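Local coordinates for protein proline dehydrogenase (Bradyrhizobium japonicum USDA 110, PDB 3HAZ) that probably oxidises proline to glutamate in two steps, pairing an FAD-dependent proline dehydrogenase with an NAD-dependent aldehyde dehydrogenase in one chain, at residues A43-R53 with A473-L484. Sequence-based numbering, arbitrary orientation.
Sequences ATRLIEAIRKR and AADYRVPVPALL. With SO4 (sulfate ion), chain I.
Arg51, just past the end of helix 33-50, reaches into the loop of 473-484 and binds its backbone carbonyls, joining that helix to the chain leaving helix 469-473 of the TIM-barrel-type proline dehydrogenase part. With chi2 at -173° and chi3 at 160°, the chain runs out extended and carries the guanidinium between Tyr476 and Leu483. Arg51 NE gives a nearly straight bond to Ala473 O (2.7 Å, 166°), close to the guanidinium plane. Arg51 NH1 and NH2 both point at Val478 O; both bonds are bent, and the 2.5 Å one from NH2 is so short that its length is doubtful. Arg51 NH2 also binds Gln472 O. Tyr476 CD1 lies over one guanidinium face and Leu483 CD1 over the other, each toward the rim, and the Tyr476 OH gives a weak bond to Arg51 O.

The packing is tightest at the earlier residues of helix 33-50. Ala43 CB presses on Leu484 CD2 at 3.5 Å, Ile47 CD1 touches both Leu483 CB and Leu484 CD2, and Ile47 CG2 meets Val480 CG2 at 3.9 Å. Ile47 also touches Phe469, an FAD-binding residue. Looser are Arg53, exposed and poorly ordered, and, separately, outward-facing Arg477, salt-bridged to Asp475 and bonded to a sulfate. Phe67 of the second subunit packs on Tyr476 and Arg53.

A methionine in place of Arg51 would probably leave the carbonyls of Ala473 and Val478 without these donors and the turn between them freer to shift. The cation is buried against main-chain oxygens, the Asp475 carboxylate near but not touching, so carbonyl dipoles probably help to offset its charge.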
# COMPACT_ATOMS: atom_id res chain seq x y z
N ALA A 43 4.64 -4.27 -46.09
CA ALA A 43 4.52 -3.23 -45.07
C ALA A 43 5.88 -2.73 -44.57
O ALA A 43 6.07 -1.53 -44.36
CB ALA A 43 3.65 -3.71 -43.91
N THR A 44 6.83 -3.65 -44.36
CA THR A 44 8.18 -3.26 -43.97
C THR A 44 8.80 -2.36 -45.05
O THR A 44 9.43 -1.35 -44.75
CB THR A 44 9.10 -4.48 -43.73
OG1 THR A 44 8.54 -5.30 -42.69
CG2 THR A 44 10.50 -4.04 -43.33
N ARG A 45 8.61 -2.73 -46.31
CA ARG A 45 9.14 -1.93 -47.41
C ARG A 45 8.51 -0.54 -47.46
O ARG A 45 9.19 0.44 -47.76
CB ARG A 45 8.97 -2.66 -48.74
CG ARG A 45 9.85 -3.91 -48.87
CD ARG A 45 9.60 -4.66 -50.17
NE ARG A 45 9.86 -3.84 -51.35
CZ ARG A 45 11.02 -3.80 -52.00
NH1 ARG A 45 12.04 -4.54 -51.57
NH2 ARG A 45 11.16 -3.04 -53.08
N LEU A 46 7.22 -0.46 -47.17
CA LEU A 46 6.53 0.83 -47.17
C LEU A 46 7.08 1.72 -46.05
O LEU A 46 7.37 2.89 -46.26
CB LEU A 46 5.02 0.65 -47.02
CG LEU A 46 4.29 -0.12 -48.13
CD1 LEU A 46 2.80 -0.20 -47.85
CD2 LEU A 46 4.54 0.50 -49.50
N ILE A 47 7.24 1.14 -44.86
CA ILE A 47 7.72 1.89 -43.71
C ILE A 47 9.20 2.30 -43.85
O ILE A 47 9.59 3.39 -43.42
CB ILE A 47 7.50 1.09 -42.41
CG1 ILE A 47 6.01 1.04 -42.09
CG2 ILE A 47 8.29 1.70 -41.26
CD1 ILE A 47 5.66 -0.05 -41.09
N GLU A 48 10.00 1.44 -44.46
CA GLU A 48 11.39 1.78 -44.77
C GLU A 48 11.46 3.01 -45.66
O GLU A 48 12.26 3.91 -45.42
CB GLU A 48 12.10 0.61 -45.47
CG GLU A 48 12.51 -0.51 -44.54
CD GLU A 48 13.32 -1.57 -45.25
OE1 GLU A 48 12.91 -1.99 -46.35
OE2 GLU A 48 14.38 -1.97 -44.71
N ALA A 49 10.63 3.03 -46.70
CA ALA A 49 10.55 4.19 -47.57
C ALA A 49 10.10 5.42 -46.78
O ALA A 49 10.64 6.51 -46.94
CB ALA A 49 9.59 3.93 -48.73
N ILE A 50 9.11 5.23 -45.91
CA ILE A 50 8.61 6.34 -45.11
C ILE A 50 9.72 6.91 -44.24
O ILE A 50 9.83 8.12 -44.06
CB ILE A 50 7.44 5.91 -44.21
CG1 ILE A 50 6.18 5.66 -45.03
CG2 ILE A 50 7.16 6.97 -43.15
CD1 ILE A 50 5.04 5.05 -44.22
N ARG A 51 10.56 6.03 -43.71
CA ARG A 51 11.64 6.46 -42.82
C ARG A 51 12.94 6.76 -43.56
O ARG A 51 13.98 6.97 -42.94
CB ARG A 51 11.86 5.43 -41.71
CG ARG A 51 10.69 5.35 -40.76
CD ARG A 51 10.98 4.46 -39.58
NE ARG A 51 10.06 4.76 -38.48
CZ ARG A 51 10.04 4.09 -37.34
NH1 ARG A 51 10.89 3.09 -37.14
NH2 ARG A 51 9.18 4.42 -36.39
N LYS A 52 12.88 6.81 -44.89
CA LYS A 52 14.03 7.23 -45.66
C LYS A 52 14.40 8.66 -45.26
O LYS A 52 15.45 8.88 -44.66
CB LYS A 52 13.76 7.14 -47.16
CG LYS A 52 15.01 7.25 -48.03
CD LYS A 52 14.77 6.68 -49.43
CE LYS A 52 16.08 6.47 -50.19
NZ LYS A 52 16.60 7.72 -50.81
N ARG A 53 13.51 9.60 -45.58
CA ARG A 53 13.65 11.01 -45.21
C ARG A 53 14.70 11.74 -46.04
O ARG A 53 15.14 11.26 -47.08
CB ARG A 53 13.96 11.16 -43.71
CG ARG A 53 15.44 11.36 -43.42
CD ARG A 53 15.80 10.87 -42.03
NE ARG A 53 15.72 11.92 -41.02
CZ ARG A 53 16.69 12.81 -40.79
NH1 ARG A 53 17.80 12.77 -41.51
NH2 ARG A 53 16.54 13.73 -39.85
N ALA A 473 5.32 6.49 -37.11
CA ALA A 473 6.30 6.18 -38.14
C ALA A 473 7.38 7.26 -38.18
O ALA A 473 8.53 6.99 -38.50
CB ALA A 473 5.62 6.06 -39.49
N ALA A 474 7.00 8.49 -37.84
CA ALA A 474 7.92 9.62 -37.87
C ALA A 474 8.76 9.71 -36.60
O ALA A 474 9.65 10.56 -36.50
CB ALA A 474 7.16 10.91 -38.10
N ASP A 475 8.46 8.85 -35.63
CA ASP A 475 9.18 8.84 -34.37
C ASP A 475 10.10 7.62 -34.34
O ASP A 475 9.64 6.50 -34.14
CB ASP A 475 8.18 8.79 -33.20
CG ASP A 475 8.86 8.72 -31.84
OD1 ASP A 475 10.09 8.96 -31.78
OD2 ASP A 475 8.16 8.42 -30.85
N TYR A 476 11.39 7.85 -34.54
CA TYR A 476 12.34 6.74 -34.69
C TYR A 476 12.55 5.91 -33.42
O TYR A 476 13.26 4.91 -33.44
CB TYR A 476 13.67 7.23 -35.27
CG TYR A 476 13.59 7.59 -36.73
CD1 TYR A 476 12.49 7.23 -37.50
CD2 TYR A 476 14.63 8.26 -37.36
CE1 TYR A 476 12.42 7.55 -38.85
CE2 TYR A 476 14.57 8.59 -38.70
CZ TYR A 476 13.47 8.23 -39.44
OH TYR A 476 13.41 8.56 -40.78
N ARG A 477 11.93 6.32 -32.32
CA ARG A 477 11.95 5.49 -31.12
C ARG A 477 11.07 4.27 -31.33
O ARG A 477 11.26 3.25 -30.68
CB ARG A 477 11.46 6.28 -29.90
CG ARG A 477 12.45 7.29 -29.35
CD ARG A 477 11.78 8.17 -28.31
NE ARG A 477 10.63 8.87 -28.88
CZ ARG A 477 9.79 9.63 -28.18
NH1 ARG A 477 8.78 10.23 -28.78
NH2 ARG A 477 9.97 9.79 -26.88
N VAL A 478 10.10 4.39 -32.23
CA VAL A 478 9.18 3.29 -32.50
C VAL A 478 9.77 2.37 -33.55
O VAL A 478 9.95 2.77 -34.69
CB VAL A 478 7.81 3.81 -32.98
CG1 VAL A 478 6.88 2.64 -33.28
CG2 VAL A 478 7.20 4.75 -31.94
N PRO A 479 10.08 1.12 -33.16
CA PRO A 479 10.70 0.15 -34.06
C PRO A 479 9.73 -0.26 -35.16
O PRO A 479 8.52 -0.29 -34.93
CB PRO A 479 10.98 -1.06 -33.15
CG PRO A 479 10.84 -0.55 -31.75
CD PRO A 479 9.84 0.56 -31.82
N VAL A 480 10.25 -0.56 -36.34
CA VAL A 480 9.42 -1.00 -37.45
C VAL A 480 8.47 -2.14 -37.05
O VAL A 480 7.28 -2.10 -37.37
CB VAL A 480 10.27 -1.40 -38.67
CG1 VAL A 480 9.39 -2.02 -39.75
CG2 VAL A 480 11.02 -0.19 -39.20
N PRO A 481 8.99 -3.16 -36.35
CA PRO A 481 8.10 -4.28 -36.00
C PRO A 481 6.89 -3.84 -35.17
O PRO A 481 5.84 -4.48 -35.25
CB PRO A 481 9.01 -5.21 -35.19
CG PRO A 481 10.39 -4.90 -35.71
CD PRO A 481 10.38 -3.42 -35.93
N ALA A 482 7.03 -2.76 -34.41
CA ALA A 482 5.92 -2.24 -33.60
C ALA A 482 4.78 -1.69 -34.46
O ALA A 482 3.60 -1.81 -34.11
CB ALA A 482 6.43 -1.16 -32.65
N LEU A 483 5.13 -1.07 -35.59
CA LEU A 483 4.13 -0.54 -36.50
C LEU A 483 3.40 -1.67 -37.21
O LEU A 483 2.37 -1.46 -37.85
CB LEU A 483 4.79 0.38 -37.52
CG LEU A 483 5.64 1.51 -36.93
CD1 LEU A 483 6.52 2.13 -38.01
CD2 LEU A 483 4.77 2.58 -36.28
N LEU A 484 3.95 -2.88 -37.07
CA LEU A 484 3.48 -4.04 -37.83
C LEU A 484 2.64 -5.01 -37.00
O LEU A 484 2.22 -6.06 -37.50
CB LEU A 484 4.67 -4.79 -38.42
CG LEU A 484 5.40 -4.07 -39.55
CD1 LEU A 484 6.38 -5.01 -40.23
CD2 LEU A 484 4.39 -3.52 -40.54
S SO4 I . 7.54 12.61 -26.07
O1 SO4 I . 8.04 11.45 -25.34
O2 SO4 I . 6.85 13.50 -25.14
O3 SO4 I . 8.66 13.33 -26.68
O4 SO4 I . 6.62 12.19 -27.12